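Local coordinates for beta-hexosaminidase (Neisseria gonorrhoeae, PDB 6JTJ), which hydrolyses terminal beta-linked N-acetylglucosamine from its substrates, probably in the recycling of peptidoglycan fragments, at residues 146-151 / 200-205; 251-256 / 351-356; 117-122 / 376-381. All coordinates share one frame; numbering follows the deposited sequence.

Contact 1. Residues 146-151 / 200-205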
ATOM      1  N   VAL C 146     -22.772  -9.460   2.558  1.00 27.64           N
ATOM      2  CA  VAL C 146     -21.816  -8.558   1.892  1.00 26.45           C
ATOM      3  C   VAL C 146     -21.506  -9.076   0.493  1.00 24.32           C
ATOM      4  O   VAL C 146     -21.578  -8.334  -0.472  1.00 24.81           O
ATOM      5  CB  VAL C 146     -20.522  -8.383   2.714  1.00 27.24           C
ATOM      6  CG1 VAL C 146     -19.469  -7.643   1.905  1.00 27.24           C
ATOM      7  CG2 VAL C 146     -20.818  -7.618   4.002  1.00 27.72           C
ATOM      8  N   GLY C 147     -21.203 -10.361   0.380  1.00 26.47           N
ATOM      9  CA  GLY C 147     -20.908 -10.965  -0.936  1.00 27.89           C
ATOM     10  C   GLY C 147     -22.044 -10.826  -1.924  1.00 28.60           C
ATOM     11  O   GLY C 147     -21.851 -10.462  -3.082  1.00 26.33           O
ATOM     12  N   ARG C 148     -23.251 -11.078  -1.438  1.00 33.76           N
ATOM     13  CA  ARG C 148     -24.438 -10.958  -2.272  1.00 34.67           C
ATOM     14  C   ARG C 148     -24.652  -9.546  -2.800  1.00 34.31           C
ATOM     15  O   ARG C 148     -24.917  -9.338  -3.985  1.00 31.55           O
ATOM     16  CB  ARG C 148     -25.666 -11.420  -1.480  1.00 41.87           C
ATOM     17  CG  ARG C 148     -26.924 -11.524  -2.339  1.00 47.01           C
ATOM     18  CD  ARG C 148     -28.182 -11.814  -1.539  1.00 51.14           C
ATOM     19  NE  ARG C 148     -29.358 -11.703  -2.424  1.00 53.93           N
ATOM     20  CZ  ARG C 148     -30.622 -11.565  -2.024  1.00 60.15           C
ATOM     21  NH1 ARG C 148     -30.907 -11.517  -0.724  1.00 62.56           N
ATOM     22  NH2 ARG C 148     -31.604 -11.463  -2.930  1.00 62.57           N
ATOM     23  N   VAL C 149     -24.569  -8.566  -1.909  1.00 33.73           N
ATOM     24  CA  VAL C 149     -24.770  -7.184  -2.317  1.00 32.00           C
ATOM     25  C   VAL C 149     -23.679  -6.748  -3.263  1.00 32.83           C
ATOM     26  O   VAL C 149     -23.937  -6.155  -4.307  1.00 34.60           O
ATOM     27  CB  VAL C 149     -24.805  -6.268  -1.084  1.00 34.81           C
ATOM     28  CG1 VAL C 149     -24.776  -4.801  -1.482  1.00 36.05           C
ATOM     29  CG2 VAL C 149     -26.058  -6.563  -0.263  1.00 36.14           C
ATOM     30  N   LEU C 150     -22.440  -7.033  -2.881  1.00 32.56           N
ATOM     31  CA  LEU C 150     -21.285  -6.657  -3.678  1.00 30.38           C
ATOM     32  C   LEU C 150     -21.452  -7.137  -5.119  1.00 26.91           C
ATOM     33  O   LEU C 150     -21.358  -6.359  -6.066  1.00 30.09           O
ATOM     34  CB  LEU C 150     -20.041  -7.280  -3.029  1.00 29.73           C
ATOM     35  CG  LEU C 150     -18.642  -7.010  -3.558  1.00 29.11           C
ATOM     36  CD1 LEU C 150     -17.665  -7.441  -2.475  1.00 28.06           C
ATOM     37  CD2 LEU C 150     -18.349  -7.756  -4.854  1.00 28.75           C
ATOM     38  N   ALA C 151     -21.690  -8.431  -5.257  1.00 26.64           N
ATOM     39  CA  ALA C 151     -21.748  -9.065  -6.567  1.00 27.31           C
ATOM     40  C   ALA C 151     -22.983  -8.629  -7.359  1.00 28.04           C
ATOM     41  O   ALA C 151     -22.871  -8.289  -8.537  1.00 28.43           O
ATOM     42  CB  ALA C 151     -21.720 -10.588  -6.419  1.00 27.08           C
ATOM     43  N   LEU C 200     -21.266 -14.162  -3.069  1.00 25.00           N
ATOM     44  CA  LEU C 200     -20.902 -13.715  -4.411  1.00 23.60           C
ATOM     45  C   LEU C 200     -21.656 -14.527  -5.457  1.00 23.74           C
ATOM     46  O   LEU C 200     -22.128 -13.974  -6.447  1.00 24.47           O
ATOM     47  CB  LEU C 200     -19.377 -13.854  -4.641  1.00 25.18           C
ATOM     48  CG  LEU C 200     -18.432 -12.953  -3.812  1.00 24.44           C
ATOM     49  CD1 LEU C 200     -16.992 -13.372  -4.032  1.00 24.47           C
ATOM     50  CD2 LEU C 200     -18.625 -11.484  -4.161  1.00 23.81           C
ATOM     51  N   ALA C 201     -21.683 -15.843  -5.276  1.00 26.59           N
ATOM     52  CA  ALA C 201     -22.320 -16.746  -6.253  1.00 28.48           C
ATOM     53  C   ALA C 201     -23.820 -16.461  -6.370  1.00 31.11           C
ATOM     54  O   ALA C 201     -24.381 -16.509  -7.454  1.00 29.01           O
ATOM     55  CB  ALA C 201     -22.069 -18.193  -5.868  1.00 28.06           C
ATOM     56  N   LYS C 202     -24.462 -16.102  -5.264  1.00 34.80           N
ATOM     57  CA  LYS C 202     -25.854 -15.637  -5.338  1.00 35.89           C
ATOM     58  C   LYS C 202     -25.993 -14.427  -6.227  1.00 38.08           C
ATOM     59  O   LYS C 202     -26.990 -14.290  -6.936  1.00 40.37           O
ATOM     60  CB  LYS C 202     -26.392 -15.309  -3.961  1.00 41.04           C
ATOM     61  CG  LYS C 202     -27.074 -16.486  -3.332  1.00 44.64           C
ATOM     62  CD  LYS C 202     -27.496 -16.197  -1.912  1.00 46.64           C
ATOM     63  CE  LYS C 202     -27.782 -17.471  -1.154  1.00 47.18           C
ATOM     64  NZ  LYS C 202     -28.369 -18.569  -1.966  1.00 48.91           N
ATOM     65  N   GLY C 203     -24.991 -13.557  -6.203  1.00 32.50           N
ATOM     66  CA  GLY C 203     -24.983 -12.380  -7.051  1.00 29.35           C
ATOM     67  C   GLY C 203     -24.458 -12.613  -8.450  1.00 29.04           C
ATOM     68  O   GLY C 203     -24.260 -11.659  -9.200  1.00 28.97           O
ATOM     69  N   GLY C 204     -24.213 -13.868  -8.804  1.00 28.68           N
ATOM     70  CA  GLY C 204     -23.802 -14.238 -10.149  1.00 27.78           C
ATOM     71  C   GLY C 204     -22.308 -14.445 -10.360  1.00 29.07           C
ATOM     72  O   GLY C 204     -21.889 -14.727 -11.483  1.00 28.43           O
ATOM     73  N   MET C 205     -21.500 -14.311  -9.307  1.00 29.56           N
ATOM     74  CA  MET C 205     -20.042 -14.209  -9.478  1.00 28.93           C
ATOM     75  C   MET C 205     -19.253 -15.323  -8.806  1.00 26.65           C
ATOM     76  O   MET C 205     -19.610 -15.796  -7.745  1.00 24.92           O
ATOM     77  CB  MET C 205     -19.547 -12.871  -8.926  1.00 29.96           C
ATOM     78  CG  MET C 205     -20.119 -11.645  -9.626  1.00 30.38           C
ATOM     79  SD  MET C 205     -19.263 -10.124  -9.157  1.00 30.77           S
ATOM     80  CE  MET C 205     -19.850  -9.029 -10.467  1.00 30.60           C
TER
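With chi1 at -67°, Leu200 swings its CG beside its own backbone N, and the branch ending in CD2 returns over helix 136-155 although its CB sets out the other way. CD2 then lies 3.6 Å from Gly147 O and 3.8 Å from CD2 of Leu150, where the two leucine chains cross obliquely. The backbones come close here, Gly147 CA standing 4.4 Å from Leu200 CA; Gly147, with no side chain, lets them approach. One turn on, Ala151 packs against the end of helix 186-202 and the residues after it: its CB touches Leu200 O at 3.4 Å and Met205 SD at 3.7 Å. Met205, extended beyond CG, runs along this alanine and brings CE to 3.7 Å from Ala151 O. Towards solvent the packing thins to aliphatic stems, Arg148 CG meeting Lys202 CB at 4.2 Å. Ser155 OG of helix 136-155 lies within hydrogen-bonding reach of both Ala151 O and Gly203 O, and can give its single proton to one of them at a time. Helix 186-202 ends in a Schellman motif, with Met205 N bonded to Leu200 O, Gly204 N to Ala201 O, and Gly204 at positive phi. Glycine and alanine at the closest backbone approaches, with leucine and methionine packed round them, thus join two neighbouring outer helices of a TIM-type barrel just where the second turns into strand 208-212.

Contact 2. Residues 251-256 / 351-356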
ATOM      1  N   GLY C 251     -14.036 -24.376  -5.040  1.00 25.65           N
ATOM      2  CA  GLY C 251     -14.453 -23.812  -6.342  1.00 24.17           C
ATOM      3  C   GLY C 251     -14.013 -22.392  -6.686  1.00 22.49           C
ATOM      4  O   GLY C 251     -14.532 -21.791  -7.619  1.00 22.98           O
ATOM      5  N   MET C 252     -13.022 -21.860  -5.966  1.00 22.72           N
ATOM      6  CA  MET C 252     -12.452 -20.547  -6.290  1.00 21.35           C
ATOM      7  C   MET C 252     -12.012 -20.504  -7.752  1.00 21.18           C
ATOM      8  O   MET C 252     -11.345 -21.426  -8.217  1.00 20.63           O
ATOM      9  CB  MET C 252     -11.263 -20.274  -5.362  1.00 20.88           C
ATOM     10  CG  MET C 252     -10.538 -18.964  -5.612  1.00 20.22           C
ATOM     11  SD  MET C 252      -9.315 -18.615  -4.323  1.00 19.14           S
ATOM     12  CE  MET C 252      -8.224 -20.020  -4.457  1.00 19.39           C
ATOM     13  N   ALA C 253     -12.368 -19.437  -8.460  1.00 20.90           N
ATOM     14  CA  ALA C 253     -12.144 -19.359  -9.916  1.00 22.09           C
ATOM     15  C   ALA C 253     -10.771 -18.878 -10.328  1.00 22.71           C
ATOM     16  O   ALA C 253     -10.297 -19.197 -11.409  1.00 22.74           O
ATOM     17  CB  ALA C 253     -13.178 -18.461 -10.553  1.00 22.10           C
ATOM     18  N   ALA C 254     -10.140 -18.086  -9.463  1.00 23.14           N
ATOM     19  CA  ALA C 254      -8.898 -17.448  -9.817  1.00 22.05           C
ATOM     20  C   ALA C 254      -8.098 -17.082  -8.592  1.00 23.02           C
ATOM     21  O   ALA C 254      -8.609 -17.050  -7.462  1.00 22.32           O
ATOM     22  CB  ALA C 254      -9.189 -16.195 -10.610  1.00 21.53           C
ATOM     23  N   VAL C 255      -6.851 -16.758  -8.850  1.00 22.84           N
ATOM     24  CA  VAL C 255      -5.907 -16.324  -7.834  1.00 23.54           C
ATOM     25  C   VAL C 255      -5.086 -15.168  -8.417  1.00 24.02           C
ATOM     26  O   VAL C 255      -4.808 -15.159  -9.629  1.00 24.01           O
ATOM     27  CB  VAL C 255      -5.055 -17.537  -7.458  1.00 25.91           C
ATOM     28  CG1 VAL C 255      -3.644 -17.159  -7.110  1.00 27.60           C
ATOM     29  CG2 VAL C 255      -5.722 -18.320  -6.329  1.00 26.15           C
ATOM     30  N   MET C 256      -4.756 -14.193  -7.573  1.00 24.54           N
ATOM     31  CA  MET C 256      -3.776 -13.172  -7.886  1.00 25.96           C
ATOM     32  C   MET C 256      -2.568 -13.465  -6.999  1.00 24.68           C
ATOM     33  O   MET C 256      -2.718 -13.688  -5.802  1.00 21.22           O
ATOM     34  CB  MET C 256      -4.206 -11.739  -7.510  1.00 30.57           C
ATOM     35  CG  MET C 256      -5.353 -11.041  -8.351  1.00 36.91           C
ATOM     36  SD  MET C 256      -4.907 -10.335  -9.937  1.00 48.23           S
ATOM     37  CE  MET C 256      -3.177  -9.921  -9.663  1.00 44.20           C
ATOM     38  N   GLN C 351     -14.158 -19.035 -19.098  1.00 27.93           N
ATOM     39  CA  GLN C 351     -15.599 -19.231 -19.144  1.00 29.76           C
ATOM     40  C   GLN C 351     -16.191 -19.481 -17.768  1.00 28.94           C
ATOM     41  O   GLN C 351     -17.284 -19.019 -17.476  1.00 28.52           O
ATOM     42  CB  GLN C 351     -15.995 -20.373 -20.113  1.00 33.62           C
ATOM     43  CG  GLN C 351     -17.525 -20.486 -20.354  1.00 34.92           C
ATOM     44  CD  GLN C 351     -18.298 -19.142 -20.588  1.00 39.34           C
ATOM     45  OE1 GLN C 351     -17.782 -18.141 -21.116  1.00 39.59           O
ATOM     46  NE2 GLN C 351     -19.562 -19.130 -20.162  1.00 41.57           N
ATOM     47  N   TYR C 352     -15.467 -20.208 -16.931  1.00 30.34           N
ATOM     48  CA  TYR C 352     -15.864 -20.411 -15.544  1.00 30.01           C
ATOM     49  C   TYR C 352     -16.113 -19.076 -14.805  1.00 31.94           C
ATOM     50  O   TYR C 352     -16.948 -19.016 -13.912  1.00 31.43           O
ATOM     51  CB  TYR C 352     -14.797 -21.228 -14.825  1.00 29.47           C
ATOM     52  CG  TYR C 352     -15.174 -21.693 -13.431  1.00 30.72           C
ATOM     53  CD1 TYR C 352     -16.170 -22.656 -13.230  1.00 32.27           C
ATOM     54  CD2 TYR C 352     -14.521 -21.187 -12.318  1.00 29.91           C
ATOM     55  CE1 TYR C 352     -16.500 -23.093 -11.952  1.00 32.01           C
ATOM     56  CE2 TYR C 352     -14.835 -21.613 -11.046  1.00 31.30           C
ATOM     57  CZ  TYR C 352     -15.827 -22.554 -10.859  1.00 32.61           C
ATOM     58  OH  TYR C 352     -16.122 -22.947  -9.574  1.00 32.76           O
ATOM     59  N   MET C 353     -15.431 -18.005 -15.213  1.00 31.59           N
ATOM     60  CA  MET C 353     -15.600 -16.686 -14.579  1.00 31.05           C
ATOM     61  C   MET C 353     -16.762 -15.850 -15.119  1.00 31.45           C
ATOM     62  O   MET C 353     -17.044 -14.787 -14.575  1.00 29.23           O
ATOM     63  CB  MET C 353     -14.305 -15.883 -14.705  1.00 29.50           C
ATOM     64  CG  MET C 353     -13.128 -16.492 -13.942  1.00 31.10           C
ATOM     65  SD  MET C 353     -11.674 -15.428 -13.979  1.00 30.44           S
ATOM     66  CE  MET C 353     -11.439 -15.095 -15.726  1.00 33.07           C
ATOM     67  N   GLU C 354     -17.413 -16.296 -16.193  1.00 32.99           N
ATOM     68  CA  GLU C 354     -18.518 -15.525 -16.765  1.00 34.76           C
ATOM     69  C   GLU C 354     -19.625 -15.390 -15.730  1.00 30.40           C
ATOM     70  O   GLU C 354     -19.880 -16.306 -14.956  1.00 27.30           O
ATOM     71  CB  GLU C 354     -19.096 -16.136 -18.051  1.00 37.74           C
ATOM     72  CG  GLU C 354     -19.612 -15.062 -19.008  1.00 42.86           C
ATOM     73  CD  GLU C 354     -19.980 -15.595 -20.387  1.00 49.63           C
ATOM     74  OE1 GLU C 354     -20.056 -14.795 -21.368  1.00 45.13           O
ATOM     75  OE2 GLU C 354     -20.182 -16.833 -20.488  1.00 54.54           O
ATOM     76  N   ASN C 355     -20.246 -14.216 -15.700  1.00 32.03           N
ATOM     77  CA  ASN C 355     -21.350 -13.986 -14.791  1.00 34.06           C
ATOM     78  C   ASN C 355     -22.483 -14.964 -15.092  1.00 36.50           C
ATOM     79  O   ASN C 355     -22.791 -15.219 -16.255  1.00 37.04           O
ATOM     80  CB  ASN C 355     -21.883 -12.567 -14.900  1.00 32.79           C
ATOM     81  CG  ASN C 355     -22.597 -12.137 -13.636  1.00 34.92           C
ATOM     82  OD1 ASN C 355     -23.682 -12.616 -13.349  1.00 33.42           O
ATOM     83  ND2 ASN C 355     -22.000 -11.216 -12.891  1.00 32.31           N
ATOM     84  N   SER C 356     -23.078 -15.516 -14.050  1.00 37.93           N
ATOM     85  CA  SER C 356     -24.105 -16.524 -14.218  1.00 43.41           C
ATOM     86  C   SER C 356     -25.531 -15.934 -14.263  1.00 44.15           C
ATOM     87  O   SER C 356     -26.463 -16.656 -14.546  1.00 45.65           O
ATOM     88  CB  SER C 356     -23.954 -17.609 -13.128  1.00 44.34           C
ATOM     89  OG  SER C 356     -24.212 -17.085 -11.843  1.00 45.94           O
TER
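Tyr352 and Ala253 form the tight part of this contact: Ala253 CB meets the edge of the phenol ring, near its plane, 3.5 Å from CD2. The same methyl is touched by CG of the next residue, Met353, at 3.9 Å, so it is gripped by two consecutive side chains. Deeper in, the packing slackens, Met353 SD coming only to 4.3 Å from Ala254 CB. The solvent side is held by a polar bond instead. With CG anti to the backbone N (chi1 -171°), the exposed Tyr352 ring reaches along the loop, and its hydroxyl donates to Gly251 O over 2.8 Å. The hydroxyl oxygen lies in the carbonyl plane, on a lone pair, at a C=O...OH angle of 125°. Lys206 secures the tyrosine further, making a cation-pi contact with the ring and a hydrogen bond from NZ to Tyr352 O. Gly251, at positive phi, is the C-prime residue of the Schellman motif that ends helix 242-249. The contact sets the end of helix 346-352 and the residues after it against the turn from helix 242-249 into strand 254-257, the alpha-to-beta link at the N-terminal end of a parallel strand in a TIM-type barrel.

Contact 3. Residues 117-122 / 376-381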
ATOM      1  N   GLY C 117     -24.078   5.474  -6.327  1.00 41.28           N
ATOM      2  CA  GLY C 117     -25.114   4.569  -6.799  1.00 40.84           C
ATOM      3  C   GLY C 117     -24.940   3.140  -6.325  1.00 41.52           C
ATOM      4  O   GLY C 117     -25.792   2.291  -6.598  1.00 37.74           O
ATOM      5  N   PHE C 118     -23.857   2.870  -5.586  1.00 37.71           N
ATOM      6  CA  PHE C 118     -23.593   1.538  -5.034  1.00 34.49           C
ATOM      7  C   PHE C 118     -23.739   1.600  -3.533  1.00 32.79           C
ATOM      8  O   PHE C 118     -23.511   2.643  -2.927  1.00 38.71           O
ATOM      9  CB  PHE C 118     -22.156   1.080  -5.403  1.00 32.74           C
ATOM     10  CG  PHE C 118     -22.023   0.571  -6.809  1.00 29.53           C
ATOM     11  CD1 PHE C 118     -21.893   1.445  -7.869  1.00 28.56           C
ATOM     12  CD2 PHE C 118     -22.017  -0.797  -7.066  1.00 30.19           C
ATOM     13  CE1 PHE C 118     -21.793   0.975  -9.166  1.00 28.29           C
ATOM     14  CE2 PHE C 118     -21.902  -1.280  -8.362  1.00 30.41           C
ATOM     15  CZ  PHE C 118     -21.796  -0.395  -9.415  1.00 29.27           C
ATOM     16  N   THR C 119     -24.077   0.482  -2.914  1.00 31.43           N
ATOM     17  CA  THR C 119     -23.965   0.360  -1.477  1.00 32.17           C
ATOM     18  C   THR C 119     -22.485   0.452  -1.113  1.00 34.01           C
ATOM     19  O   THR C 119     -21.656  -0.179  -1.763  1.00 29.00           O
ATOM     20  CB  THR C 119     -24.461  -0.994  -0.992  1.00 34.24           C
ATOM     21  OG1 THR C 119     -25.795  -1.156  -1.432  1.00 38.24           O
ATOM     22  CG2 THR C 119     -24.420  -1.108   0.519  1.00 32.20           C
ATOM     23  N   ARG C 120     -22.164   1.251  -0.088  1.00 33.37           N
ATOM     24  CA  ARG C 120     -20.797   1.337   0.410  1.00 31.93           C
ATOM     25  C   ARG C 120     -20.471   0.067   1.173  1.00 28.11           C
ATOM     26  O   ARG C 120     -21.192  -0.322   2.073  1.00 34.07           O
ATOM     27  CB  ARG C 120     -20.621   2.566   1.303  1.00 32.51           C
ATOM     28  CG  ARG C 120     -19.167   2.911   1.592  1.00 32.95           C
ATOM     29  CD  ARG C 120     -18.495   3.538   0.382  1.00 32.49           C
ATOM     30  NE  ARG C 120     -17.132   3.966   0.692  1.00 35.25           N
ATOM     31  CZ  ARG C 120     -16.049   3.191   0.680  1.00 35.34           C
ATOM     32  NH1 ARG C 120     -16.131   1.903   0.354  1.00 37.20           N
ATOM     33  NH2 ARG C 120     -14.865   3.713   1.000  1.00 33.99           N
ATOM     34  N   LEU C 121     -19.385  -0.590   0.800  1.00 26.93           N
ATOM     35  CA  LEU C 121     -19.026  -1.881   1.375  1.00 26.05           C
ATOM     36  C   LEU C 121     -18.062  -1.714   2.544  1.00 24.89           C
ATOM     37  O   LEU C 121     -17.178  -0.858   2.495  1.00 26.25           O
ATOM     38  CB  LEU C 121     -18.378  -2.764   0.312  1.00 24.99           C
ATOM     39  CG  LEU C 121     -19.234  -3.066  -0.915  1.00 25.93           C
ATOM     40  CD1 LEU C 121     -18.357  -3.566  -2.048  1.00 26.98           C
ATOM     41  CD2 LEU C 121     -20.321  -4.073  -0.595  1.00 27.17           C
ATOM     42  N   PRO C 122     -18.215  -2.540   3.577  1.00 22.87           N
ATOM     43  CA  PRO C 122     -17.316  -2.454   4.694  1.00 23.13           C
ATOM     44  C   PRO C 122     -16.004  -3.106   4.358  1.00 22.85           C
ATOM     45  O   PRO C 122     -15.962  -3.966   3.471  1.00 22.38           O
ATOM     46  CB  PRO C 122     -18.018  -3.294   5.762  1.00 23.84           C
ATOM     47  CG  PRO C 122     -18.756  -4.331   4.969  1.00 22.60           C
ATOM     48  CD  PRO C 122     -19.264  -3.558   3.793  1.00 23.23           C
ATOM     49  N   ALA C 376     -29.332  -2.476   2.892  1.00 41.78           N
ATOM     50  CA  ALA C 376     -29.335  -1.621   4.079  1.00 43.51           C
ATOM     51  C   ALA C 376     -28.486  -2.206   5.214  1.00 40.47           C
ATOM     52  O   ALA C 376     -27.805  -1.468   5.942  1.00 41.05           O
ATOM     53  CB  ALA C 376     -30.763  -1.359   4.549  1.00 43.25           C
ATOM     54  N   PHE C 377     -28.531  -3.521   5.383  1.00 39.61           N
ATOM     55  CA  PHE C 377     -27.679  -4.167   6.389  1.00 39.69           C
ATOM     56  C   PHE C 377     -26.181  -3.934   6.096  1.00 42.68           C
ATOM     57  O   PHE C 377     -25.388  -3.627   6.993  1.00 43.52           O
ATOM     58  CB  PHE C 377     -27.960  -5.665   6.435  1.00 39.70           C
ATOM     59  CG  PHE C 377     -26.976  -6.446   7.293  1.00 39.77           C
ATOM     60  CD1 PHE C 377     -27.069  -6.437   8.669  1.00 39.94           C
ATOM     61  CD2 PHE C 377     -25.947  -7.174   6.710  1.00 39.02           C
ATOM     62  CE1 PHE C 377     -26.171  -7.158   9.451  1.00 37.80           C
ATOM     63  CE2 PHE C 377     -25.033  -7.893   7.485  1.00 39.37           C
ATOM     64  CZ  PHE C 377     -25.147  -7.885   8.862  1.00 39.32           C
ATOM     65  N   VAL C 378     -25.794  -4.106   4.835  1.00 41.45           N
ATOM     66  CA  VAL C 378     -24.387  -3.975   4.437  1.00 36.74           C
ATOM     67  C   VAL C 378     -23.970  -2.504   4.574  1.00 34.66           C
ATOM     68  O   VAL C 378     -22.922  -2.209   5.117  1.00 33.47           O
ATOM     69  CB  VAL C 378     -24.169  -4.528   3.009  1.00 33.92           C
ATOM     70  CG1 VAL C 378     -22.791  -4.175   2.489  1.00 32.93           C
ATOM     71  CG2 VAL C 378     -24.359  -6.043   3.002  1.00 32.88           C
ATOM     72  N   ALA C 379     -24.816  -1.590   4.112  1.00 37.95           N
ATOM     73  CA  ALA C 379     -24.587  -0.159   4.314  1.00 39.26           C
ATOM     74  C   ALA C 379     -24.306   0.158   5.776  1.00 40.40           C
ATOM     75  O   ALA C 379     -23.485   1.018   6.082  1.00 43.46           O
ATOM     76  CB  ALA C 379     -25.780   0.656   3.817  1.00 39.98           C
ATOM     77  N   GLY C 380     -25.016  -0.514   6.673  1.00 41.19           N
ATOM     78  CA  GLY C 380     -24.886  -0.275   8.103  1.00 41.35           C
ATOM     79  C   GLY C 380     -23.556  -0.732   8.646  1.00 43.73           C
ATOM     80  O   GLY C 380     -23.018  -0.116   9.571  1.00 46.60           O
ATOM     81  N   LEU C 381     -23.028  -1.821   8.101  1.00 42.25           N
ATOM     82  CA  LEU C 381     -21.704  -2.277   8.495  1.00 39.32           C
ATOM     83  C   LEU C 381     -20.652  -1.264   8.068  1.00 40.39           C
ATOM     84  O   LEU C 381     -19.680  -1.063   8.766  1.00 41.55           O
ATOM     85  CB  LEU C 381     -21.385  -3.630   7.877  1.00 39.76           C
ATOM     86  CG  LEU C 381     -22.233  -4.825   8.314  1.00 39.53           C
ATOM     87  CD1 LEU C 381     -21.750  -6.068   7.592  1.00 37.55           C
ATOM     88  CD2 LEU C 381     -22.179  -5.032   9.821  1.00 38.88           C
TER
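Leu381 divides itself between two rings: its CB sits against the pyrrolidine of Pro122, while its CG lies over one face of the Phe377 phenyl, 4.2 Å above the plane and offset toward the rim. Phe377 itself points away from the loop, so the leucine stands between the phenyl and the proline. On the proline, CG and CB are the touching atoms, with Pro122 CG 4.0 Å from Leu381 CB. The CD corner of the same ring meets Val378, its CD being 3.8 Å from Val378 CG1, and here the two side chains cross at about a right angle. Val378 holds CG1 anti to its backbone N (chi1 170°), which sets this methyl against the loop; Leu121 CD2 approaches it to 4.0 Å, the leucine and valine lying side by side and pointing the same way. Thr119 adds the last piece. Its CG2, anti to the backbone N, rests on the helix backbone 3.6 Å from Ala379 N and also touches the Ala379 methyl at 4.0 Å. The joint is thus made of aliphatic contacts, and the polar side-chain ends of Thr119 and Arg120 have their partners elsewhere: Thr119 OG1 bonds to Glu153, and Arg120 NH1 to Gly109 O and Gln112 OE1. Arg120 also packs on Gly172 of the second subunit. The loop, running from strand 111-112 to helix 124-134, is laid across the C-terminal helix 369-382, with helix 136-155 packing against both through Val149, which touches Thr119 and Val378.

How the contacts relate
Contacts 1 and 2 follow one another along the chain, and both are nested inside the long loop that contact 3 closes between an early segment and the C-terminal helix. Helix 136-155 joins contacts 1 and 3, whose centres are 13 Å apart: Val146 packs on Val378, and Leu150 on Leu121. Contacts 1 and 2 are equally close and are stitched by Gly204 O, probably hydrogen-bonded to Ser356 N at 2.9 Å. Contacts 2 and 3 stay apart, about 11 Å between nearest atoms. Together they run from a barrel strand through the outer helices to the C-terminal helix, tying the C-terminal part of the chain to the catalytic barrel.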